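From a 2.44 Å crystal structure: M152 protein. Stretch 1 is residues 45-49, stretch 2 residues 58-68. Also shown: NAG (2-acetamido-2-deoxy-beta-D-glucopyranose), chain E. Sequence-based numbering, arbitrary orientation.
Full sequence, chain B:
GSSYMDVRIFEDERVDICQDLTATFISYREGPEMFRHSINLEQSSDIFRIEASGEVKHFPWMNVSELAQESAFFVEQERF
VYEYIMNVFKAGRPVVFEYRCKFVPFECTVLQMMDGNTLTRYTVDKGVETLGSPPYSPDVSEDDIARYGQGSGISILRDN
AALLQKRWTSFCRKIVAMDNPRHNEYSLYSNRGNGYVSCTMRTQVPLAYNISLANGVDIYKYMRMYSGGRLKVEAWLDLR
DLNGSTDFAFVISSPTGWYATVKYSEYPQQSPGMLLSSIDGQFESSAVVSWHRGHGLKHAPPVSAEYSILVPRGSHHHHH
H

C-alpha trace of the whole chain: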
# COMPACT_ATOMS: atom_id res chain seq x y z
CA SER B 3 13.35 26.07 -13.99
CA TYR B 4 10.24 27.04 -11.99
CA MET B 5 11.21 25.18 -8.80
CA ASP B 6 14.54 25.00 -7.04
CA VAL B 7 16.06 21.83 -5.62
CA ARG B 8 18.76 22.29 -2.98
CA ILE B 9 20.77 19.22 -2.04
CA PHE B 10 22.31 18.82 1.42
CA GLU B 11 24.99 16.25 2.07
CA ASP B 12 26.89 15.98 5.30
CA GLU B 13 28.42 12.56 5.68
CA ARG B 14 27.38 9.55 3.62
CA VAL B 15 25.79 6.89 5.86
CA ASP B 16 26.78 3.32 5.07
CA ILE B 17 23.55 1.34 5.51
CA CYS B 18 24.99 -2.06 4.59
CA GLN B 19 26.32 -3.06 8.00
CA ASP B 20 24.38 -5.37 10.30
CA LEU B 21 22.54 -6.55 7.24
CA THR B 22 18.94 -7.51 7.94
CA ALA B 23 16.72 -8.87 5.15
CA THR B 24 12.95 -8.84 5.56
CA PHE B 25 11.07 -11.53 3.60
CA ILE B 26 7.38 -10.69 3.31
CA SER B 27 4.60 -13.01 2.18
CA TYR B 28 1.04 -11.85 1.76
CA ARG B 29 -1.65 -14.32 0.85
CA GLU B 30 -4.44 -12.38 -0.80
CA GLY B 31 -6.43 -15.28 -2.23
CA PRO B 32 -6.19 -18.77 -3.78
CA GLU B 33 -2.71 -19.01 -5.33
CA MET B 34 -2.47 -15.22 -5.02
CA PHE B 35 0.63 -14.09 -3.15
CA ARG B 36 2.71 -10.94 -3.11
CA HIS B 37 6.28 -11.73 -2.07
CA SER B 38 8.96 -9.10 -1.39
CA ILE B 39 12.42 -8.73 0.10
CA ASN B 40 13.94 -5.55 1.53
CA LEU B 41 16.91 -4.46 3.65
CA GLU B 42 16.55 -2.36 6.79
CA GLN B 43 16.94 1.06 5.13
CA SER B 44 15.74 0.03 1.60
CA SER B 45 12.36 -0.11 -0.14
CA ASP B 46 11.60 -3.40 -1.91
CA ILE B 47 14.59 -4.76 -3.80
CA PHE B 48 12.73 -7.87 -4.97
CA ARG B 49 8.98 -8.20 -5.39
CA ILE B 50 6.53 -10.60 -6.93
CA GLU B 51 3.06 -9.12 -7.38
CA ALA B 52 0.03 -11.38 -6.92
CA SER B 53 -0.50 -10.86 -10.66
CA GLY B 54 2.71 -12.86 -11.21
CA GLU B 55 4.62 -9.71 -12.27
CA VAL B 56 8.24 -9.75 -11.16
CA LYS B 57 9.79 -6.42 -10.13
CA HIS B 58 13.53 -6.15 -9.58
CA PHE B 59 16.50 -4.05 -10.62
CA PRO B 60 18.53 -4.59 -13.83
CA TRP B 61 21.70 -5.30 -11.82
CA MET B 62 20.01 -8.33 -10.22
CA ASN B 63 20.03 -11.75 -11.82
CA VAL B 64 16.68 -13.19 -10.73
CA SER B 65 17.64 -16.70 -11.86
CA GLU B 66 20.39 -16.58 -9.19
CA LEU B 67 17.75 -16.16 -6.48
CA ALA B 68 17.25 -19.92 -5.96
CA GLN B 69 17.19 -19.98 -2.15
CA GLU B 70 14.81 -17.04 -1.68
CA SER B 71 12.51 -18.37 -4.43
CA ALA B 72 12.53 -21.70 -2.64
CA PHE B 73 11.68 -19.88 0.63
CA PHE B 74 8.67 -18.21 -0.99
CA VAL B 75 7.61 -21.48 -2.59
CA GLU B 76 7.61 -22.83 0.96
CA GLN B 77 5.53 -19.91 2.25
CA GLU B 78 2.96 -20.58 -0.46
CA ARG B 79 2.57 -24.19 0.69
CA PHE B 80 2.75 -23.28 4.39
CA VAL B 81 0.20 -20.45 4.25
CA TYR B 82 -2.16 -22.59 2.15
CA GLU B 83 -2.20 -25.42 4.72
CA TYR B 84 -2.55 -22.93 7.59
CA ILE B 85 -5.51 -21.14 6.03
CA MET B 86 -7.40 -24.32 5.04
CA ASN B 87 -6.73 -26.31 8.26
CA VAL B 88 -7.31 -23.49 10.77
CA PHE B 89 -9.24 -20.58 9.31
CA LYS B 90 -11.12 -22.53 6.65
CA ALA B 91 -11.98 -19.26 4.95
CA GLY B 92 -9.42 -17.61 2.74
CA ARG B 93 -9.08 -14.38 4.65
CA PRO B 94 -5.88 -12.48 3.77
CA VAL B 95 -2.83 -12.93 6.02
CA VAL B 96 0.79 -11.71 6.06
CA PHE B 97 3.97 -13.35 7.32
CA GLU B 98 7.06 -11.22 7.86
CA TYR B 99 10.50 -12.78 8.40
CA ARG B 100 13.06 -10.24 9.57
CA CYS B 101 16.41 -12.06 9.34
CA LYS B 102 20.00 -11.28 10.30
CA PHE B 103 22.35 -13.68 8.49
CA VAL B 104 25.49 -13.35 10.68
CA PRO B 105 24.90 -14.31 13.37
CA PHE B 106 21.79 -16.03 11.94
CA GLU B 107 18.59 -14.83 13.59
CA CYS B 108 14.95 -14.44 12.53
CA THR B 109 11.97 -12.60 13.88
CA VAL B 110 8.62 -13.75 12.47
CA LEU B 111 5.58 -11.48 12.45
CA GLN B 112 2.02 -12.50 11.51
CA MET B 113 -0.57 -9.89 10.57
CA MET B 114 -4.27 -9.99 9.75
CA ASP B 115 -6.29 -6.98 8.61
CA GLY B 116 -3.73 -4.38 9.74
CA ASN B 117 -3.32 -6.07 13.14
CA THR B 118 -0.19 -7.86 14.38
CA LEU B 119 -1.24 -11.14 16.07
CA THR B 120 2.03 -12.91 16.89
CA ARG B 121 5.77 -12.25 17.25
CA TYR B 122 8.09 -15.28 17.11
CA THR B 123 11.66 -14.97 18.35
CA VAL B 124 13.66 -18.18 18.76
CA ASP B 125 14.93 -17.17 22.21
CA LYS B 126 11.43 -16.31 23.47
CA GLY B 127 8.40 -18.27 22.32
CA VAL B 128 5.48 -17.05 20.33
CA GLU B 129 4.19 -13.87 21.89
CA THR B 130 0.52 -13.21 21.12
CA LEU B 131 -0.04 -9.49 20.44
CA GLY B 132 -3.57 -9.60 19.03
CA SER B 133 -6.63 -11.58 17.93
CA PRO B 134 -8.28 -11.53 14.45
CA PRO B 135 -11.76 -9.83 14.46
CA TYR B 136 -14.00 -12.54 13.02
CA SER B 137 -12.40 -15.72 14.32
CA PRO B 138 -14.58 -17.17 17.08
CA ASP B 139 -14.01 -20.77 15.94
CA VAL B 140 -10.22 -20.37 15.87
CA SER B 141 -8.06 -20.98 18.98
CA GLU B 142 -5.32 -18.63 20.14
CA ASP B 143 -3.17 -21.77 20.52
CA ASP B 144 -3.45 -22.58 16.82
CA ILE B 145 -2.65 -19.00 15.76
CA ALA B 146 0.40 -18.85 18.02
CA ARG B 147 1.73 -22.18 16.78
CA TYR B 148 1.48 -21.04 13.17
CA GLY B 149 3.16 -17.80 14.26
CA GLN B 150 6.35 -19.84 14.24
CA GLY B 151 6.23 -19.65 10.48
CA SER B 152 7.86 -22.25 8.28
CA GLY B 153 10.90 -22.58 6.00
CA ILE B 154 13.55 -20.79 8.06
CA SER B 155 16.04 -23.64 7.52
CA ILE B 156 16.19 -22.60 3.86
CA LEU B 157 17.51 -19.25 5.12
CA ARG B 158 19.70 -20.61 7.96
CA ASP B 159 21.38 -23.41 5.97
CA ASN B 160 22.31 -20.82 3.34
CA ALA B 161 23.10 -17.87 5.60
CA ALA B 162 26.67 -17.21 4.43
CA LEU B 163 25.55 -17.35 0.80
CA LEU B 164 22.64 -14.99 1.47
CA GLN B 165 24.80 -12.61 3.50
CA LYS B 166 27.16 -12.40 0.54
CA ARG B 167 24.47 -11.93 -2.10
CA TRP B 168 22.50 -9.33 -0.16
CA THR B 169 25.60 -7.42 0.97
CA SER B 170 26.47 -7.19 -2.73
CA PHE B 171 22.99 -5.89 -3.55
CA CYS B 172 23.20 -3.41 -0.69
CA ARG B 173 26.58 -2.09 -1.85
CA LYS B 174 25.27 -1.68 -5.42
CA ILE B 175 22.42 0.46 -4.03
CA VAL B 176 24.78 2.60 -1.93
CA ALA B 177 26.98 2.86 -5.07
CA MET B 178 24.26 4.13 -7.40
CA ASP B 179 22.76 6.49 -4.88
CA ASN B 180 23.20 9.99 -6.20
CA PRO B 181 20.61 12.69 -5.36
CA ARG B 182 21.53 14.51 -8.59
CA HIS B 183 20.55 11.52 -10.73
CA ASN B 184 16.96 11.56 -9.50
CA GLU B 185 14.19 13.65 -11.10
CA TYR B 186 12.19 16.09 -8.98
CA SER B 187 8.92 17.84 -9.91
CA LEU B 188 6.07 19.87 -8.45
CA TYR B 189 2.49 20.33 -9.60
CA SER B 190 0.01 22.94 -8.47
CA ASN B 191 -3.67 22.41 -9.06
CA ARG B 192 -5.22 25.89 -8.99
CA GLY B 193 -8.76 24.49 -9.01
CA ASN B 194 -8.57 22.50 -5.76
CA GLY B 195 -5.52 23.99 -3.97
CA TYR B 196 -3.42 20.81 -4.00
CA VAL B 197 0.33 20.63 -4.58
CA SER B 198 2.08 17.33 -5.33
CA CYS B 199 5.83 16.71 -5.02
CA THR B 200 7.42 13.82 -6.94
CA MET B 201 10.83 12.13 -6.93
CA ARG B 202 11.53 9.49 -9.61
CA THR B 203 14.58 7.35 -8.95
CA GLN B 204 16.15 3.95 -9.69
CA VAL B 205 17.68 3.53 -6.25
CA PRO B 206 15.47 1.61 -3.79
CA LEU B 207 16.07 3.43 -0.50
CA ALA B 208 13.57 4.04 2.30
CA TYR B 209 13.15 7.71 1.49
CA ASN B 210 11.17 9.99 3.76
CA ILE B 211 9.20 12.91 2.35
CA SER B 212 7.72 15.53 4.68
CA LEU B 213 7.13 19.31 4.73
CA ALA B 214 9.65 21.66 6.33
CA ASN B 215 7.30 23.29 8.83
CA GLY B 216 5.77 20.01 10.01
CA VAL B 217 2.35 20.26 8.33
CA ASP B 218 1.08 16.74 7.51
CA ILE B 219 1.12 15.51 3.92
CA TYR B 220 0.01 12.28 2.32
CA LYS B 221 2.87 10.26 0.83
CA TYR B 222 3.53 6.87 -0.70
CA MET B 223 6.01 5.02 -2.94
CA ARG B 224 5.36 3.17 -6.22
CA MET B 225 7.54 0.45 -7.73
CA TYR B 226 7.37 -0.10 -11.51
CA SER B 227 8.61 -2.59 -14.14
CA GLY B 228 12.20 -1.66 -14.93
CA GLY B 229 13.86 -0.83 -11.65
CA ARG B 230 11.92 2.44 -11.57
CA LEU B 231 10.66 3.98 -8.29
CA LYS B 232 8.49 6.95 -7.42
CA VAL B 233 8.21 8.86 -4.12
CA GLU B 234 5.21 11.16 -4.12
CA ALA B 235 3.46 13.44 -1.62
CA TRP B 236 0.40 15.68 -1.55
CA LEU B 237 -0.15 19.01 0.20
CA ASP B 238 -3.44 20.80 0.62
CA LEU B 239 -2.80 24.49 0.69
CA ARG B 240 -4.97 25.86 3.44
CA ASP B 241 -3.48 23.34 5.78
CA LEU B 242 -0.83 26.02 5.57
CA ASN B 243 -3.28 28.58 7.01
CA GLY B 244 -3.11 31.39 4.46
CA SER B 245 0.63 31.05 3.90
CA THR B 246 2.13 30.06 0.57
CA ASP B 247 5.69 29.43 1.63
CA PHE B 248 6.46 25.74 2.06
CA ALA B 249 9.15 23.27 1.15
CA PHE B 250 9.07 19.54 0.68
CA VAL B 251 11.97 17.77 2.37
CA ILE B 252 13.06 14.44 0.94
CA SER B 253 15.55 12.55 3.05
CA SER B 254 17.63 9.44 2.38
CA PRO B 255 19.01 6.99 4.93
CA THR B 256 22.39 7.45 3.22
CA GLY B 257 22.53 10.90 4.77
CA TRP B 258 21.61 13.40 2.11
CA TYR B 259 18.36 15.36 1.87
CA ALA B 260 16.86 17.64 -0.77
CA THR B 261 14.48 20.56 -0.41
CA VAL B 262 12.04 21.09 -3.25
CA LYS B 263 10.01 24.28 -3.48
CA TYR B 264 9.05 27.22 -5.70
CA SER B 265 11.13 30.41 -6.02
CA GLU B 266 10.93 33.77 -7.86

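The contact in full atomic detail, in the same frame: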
# COMPACT_ATOMS: atom_id res chain seq x y z
N SER B 45 13.74 0.23 0.23
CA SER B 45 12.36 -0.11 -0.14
C SER B 45 12.47 -1.51 -0.75
O SER B 45 13.51 -2.15 -0.59
CB SER B 45 11.83 0.90 -1.15
OG SER B 45 12.71 0.98 -2.25
N ASP B 46 11.45 -2.03 -1.43
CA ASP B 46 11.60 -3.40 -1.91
C ASP B 46 12.66 -3.52 -2.99
O ASP B 46 12.66 -2.75 -3.98
CB ASP B 46 10.30 -4.03 -2.41
CG ASP B 46 9.19 -3.96 -1.41
OD1 ASP B 46 9.45 -3.92 -0.19
OD2 ASP B 46 8.03 -3.95 -1.88
N ILE B 47 13.57 -4.46 -2.80
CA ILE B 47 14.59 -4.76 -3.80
C ILE B 47 14.08 -5.87 -4.75
O ILE B 47 14.33 -5.86 -5.97
CB ILE B 47 15.90 -5.16 -3.13
CG1 ILE B 47 16.42 -3.99 -2.28
CG2 ILE B 47 16.95 -5.56 -4.15
CD1 ILE B 47 17.52 -4.40 -1.25
N PHE B 48 13.36 -6.83 -4.17
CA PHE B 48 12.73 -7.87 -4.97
C PHE B 48 11.26 -7.97 -4.61
O PHE B 48 10.89 -7.94 -3.42
CB PHE B 48 13.41 -9.20 -4.76
CG PHE B 48 12.81 -10.32 -5.56
CD1 PHE B 48 13.06 -10.42 -6.92
CD2 PHE B 48 11.99 -11.27 -4.95
CE1 PHE B 48 12.50 -11.46 -7.67
CE2 PHE B 48 11.43 -12.29 -5.69
CZ PHE B 48 11.69 -12.39 -7.05
N ARG B 49 10.41 -8.06 -5.64
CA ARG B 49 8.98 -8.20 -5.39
C ARG B 49 8.29 -9.00 -6.48
O ARG B 49 8.54 -8.82 -7.69
CB ARG B 49 8.29 -6.83 -5.23
CG ARG B 49 6.82 -6.95 -4.79
CD ARG B 49 6.01 -5.69 -5.07
NE ARG B 49 6.37 -4.53 -4.25
CZ ARG B 49 5.88 -3.29 -4.43
NH1 ARG B 49 5.01 -3.04 -5.42
NH2 ARG B 49 6.26 -2.30 -3.63
N HIS B 58 12.18 -6.13 -10.13
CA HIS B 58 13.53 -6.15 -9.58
C HIS B 58 14.37 -5.11 -10.32
O HIS B 58 13.86 -4.37 -11.17
CB HIS B 58 14.16 -7.54 -9.71
CG HIS B 58 14.38 -7.97 -11.13
ND1 HIS B 58 15.55 -7.71 -11.81
CD2 HIS B 58 13.58 -8.65 -11.99
CE1 HIS B 58 15.46 -8.20 -13.04
NE2 HIS B 58 14.27 -8.77 -13.17
N PHE B 59 15.65 -5.04 -10.00
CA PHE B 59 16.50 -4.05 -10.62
C PHE B 59 17.44 -4.72 -11.62
O PHE B 59 17.77 -5.89 -11.46
CB PHE B 59 17.21 -3.23 -9.54
CG PHE B 59 16.25 -2.41 -8.72
CD1 PHE B 59 15.97 -1.09 -9.07
CD2 PHE B 59 15.56 -2.97 -7.66
CE1 PHE B 59 15.06 -0.34 -8.34
CE2 PHE B 59 14.63 -2.24 -6.94
CZ PHE B 59 14.38 -0.93 -7.27
N PRO B 60 17.82 -3.99 -12.69
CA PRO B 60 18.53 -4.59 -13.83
C PRO B 60 19.89 -5.17 -13.46
O PRO B 60 20.42 -6.00 -14.22
CB PRO B 60 18.70 -3.41 -14.81
CG PRO B 60 18.53 -2.16 -13.97
CD PRO B 60 17.55 -2.56 -12.89
N TRP B 61 20.45 -4.74 -12.33
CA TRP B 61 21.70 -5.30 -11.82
C TRP B 61 21.49 -6.57 -11.00
O TRP B 61 22.46 -7.09 -10.43
CB TRP B 61 22.47 -4.28 -10.96
CG TRP B 61 21.61 -3.43 -10.08
CD1 TRP B 61 21.14 -2.18 -10.37
CD2 TRP B 61 21.12 -3.74 -8.76
NE1 TRP B 61 20.38 -1.70 -9.33
CE2 TRP B 61 20.36 -2.64 -8.33
CE3 TRP B 61 21.25 -4.85 -7.92
CZ2 TRP B 61 19.72 -2.61 -7.07
CZ3 TRP B 61 20.60 -4.81 -6.65
CH2 TRP B 61 19.85 -3.70 -6.25
N MET B 62 20.25 -7.06 -10.90
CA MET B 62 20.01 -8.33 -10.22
C MET B 62 19.75 -9.43 -11.24
O MET B 62 18.95 -9.26 -12.17
CB MET B 62 18.77 -8.27 -9.32
CG MET B 62 18.84 -7.34 -8.13
SD MET B 62 17.21 -7.14 -7.36
CE MET B 62 17.01 -8.83 -6.73
N ASN B 63 20.37 -10.58 -11.03
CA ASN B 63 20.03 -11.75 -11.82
C ASN B 63 19.02 -12.52 -10.99
O ASN B 63 19.35 -13.11 -9.96
CB ASN B 63 21.27 -12.60 -12.07
CG ASN B 63 20.97 -13.83 -12.91
OD1 ASN B 63 19.83 -14.05 -13.32
ND2 ASN B 63 21.99 -14.64 -13.16
N VAL B 64 17.77 -12.51 -11.44
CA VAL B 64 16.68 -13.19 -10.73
C VAL B 64 16.85 -14.71 -10.71
O VAL B 64 16.56 -15.37 -9.69
CB VAL B 64 15.29 -12.77 -11.30
CG1 VAL B 64 15.26 -12.94 -12.82
CG2 VAL B 64 14.17 -13.56 -10.64
N SER B 65 17.35 -15.27 -11.80
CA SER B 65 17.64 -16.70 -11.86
C SER B 65 18.58 -17.18 -10.73
O SER B 65 18.50 -18.32 -10.29
CB SER B 65 18.18 -17.09 -13.24
OG SER B 65 17.13 -17.14 -14.19
N GLU B 66 19.45 -16.28 -10.26
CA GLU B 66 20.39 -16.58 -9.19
C GLU B 66 19.75 -16.53 -7.81
O GLU B 66 20.44 -16.67 -6.80
CB GLU B 66 21.57 -15.61 -9.24
CG GLU B 66 22.90 -16.23 -9.65
CD GLU B 66 23.96 -15.20 -9.98
OE1 GLU B 66 23.70 -14.36 -10.87
OE2 GLU B 66 25.04 -15.23 -9.36
N LEU B 67 18.44 -16.31 -7.76
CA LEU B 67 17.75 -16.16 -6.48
C LEU B 67 17.04 -17.48 -6.10
O LEU B 67 15.87 -17.49 -5.71
CB LEU B 67 16.75 -15.00 -6.52
CG LEU B 67 17.23 -13.55 -6.28
CD1 LEU B 67 18.39 -13.17 -7.17
CD2 LEU B 67 16.11 -12.56 -6.49
N ALA B 68 17.78 -18.58 -6.21
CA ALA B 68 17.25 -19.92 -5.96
C ALA B 68 16.73 -20.13 -4.53
O ALA B 68 15.64 -20.65 -4.33
CB ALA B 68 18.30 -20.98 -6.30
C1 NAG E . 21.90 -15.71 -13.99
C2 NAG E . 21.53 -17.18 -14.17
C3 NAG E . 22.30 -17.76 -15.35
C4 NAG E . 21.98 -16.91 -16.56
C5 NAG E . 22.38 -15.47 -16.26
C6 NAG E . 22.16 -14.58 -17.48
C7 NAG E . 22.77 -18.85 -12.92
C8 NAG E . 22.98 -19.54 -11.60
N2 NAG E . 21.83 -17.92 -12.96
O3 NAG E . 21.89 -19.09 -15.58
O4 NAG E . 22.70 -17.39 -17.68
O5 NAG E . 21.60 -15.02 -15.19
O6 NAG E . 22.52 -13.25 -17.15
O7 NAG E . 23.46 -19.16 -13.90

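Residues 45-49 run from a loop into a strand that includes Phe48 and Arg49, while residues 58-68 form an irregular segment that folds past them. The two backbones come nearest at Phe48 and His58, whose CA atoms lie 5.0 Å apart, yet no hydrogen bond crosses between the stretches; the contact, which buries 334 Å² in all, rests on packing. The second stretch shapes itself. A type I beta turn from Phe59 to Met62 is closed by Met62 N donating to Phe59 O at 2.8 Å, and His58 ND1 donates to the same carbonyl, Phe59 O, at 2.9 Å. Further on, Leu67 N bonds to Val64 O at 2.9 Å, and Leu67 takes the N-cap position right before a helix.

This path brings Met62 and Leu67, both with CA-to-CB bonds directed toward the first stretch, against Ile47 and Phe48. Met62 touches both residues: its SD lies 3.6 Å from Ile47 CG2 and 3.4 Å from Ile47 O, and its CE is 4.1 Å from Phe48 CB. Met62, with its chi angles in m, t and p, lies against both neighbours. Ile47 CG2 also meets the indole, 4.0 Å from Trp61 CH2, an apolar contact that Trp61 reaches with the far end of its ring.

Phe48, in the t rotamer, sends its ring among apolar groups. Leu67 CD2 sits over one face of the Phe48 ring, 4.0 Å from the Phe48 ring centroid and 23° off the normal, so its methyl hydrogens can make a CH-pi contact with the pi cloud. His58 CB approaches the ring edge, 4.2 Å from Phe48 CD1, and Val64 CG2 packs 4.0 Å from Phe48 CE1. Phe59 presents its own ring edge to the backbone of the first stretch: Phe59 CE2 is 3.6 Å from Asp46 O and Phe59 CD2 is 3.6 Å from Ile47 O, placing slightly positive aromatic C-H groups near electron-rich carbonyl oxygens.

Two polar side-chain pairs form within the stretches, clear of this contact. The Asp46 and Arg49 side chains lead away from the second stretch and pair with each other, Arg49 NE and NH2 each lying 3.0 Å from Asp46 OD2 in a salt bridge. Asn63, also clear of the first stretch, carries the sugar through a covalent bond of 1.4 Å between its ND2 and NAG C1; the same ND2 donates to Glu66 OE1 at 2.9 Å. Ser65 CB comes within 3.5 Å of NAG C2.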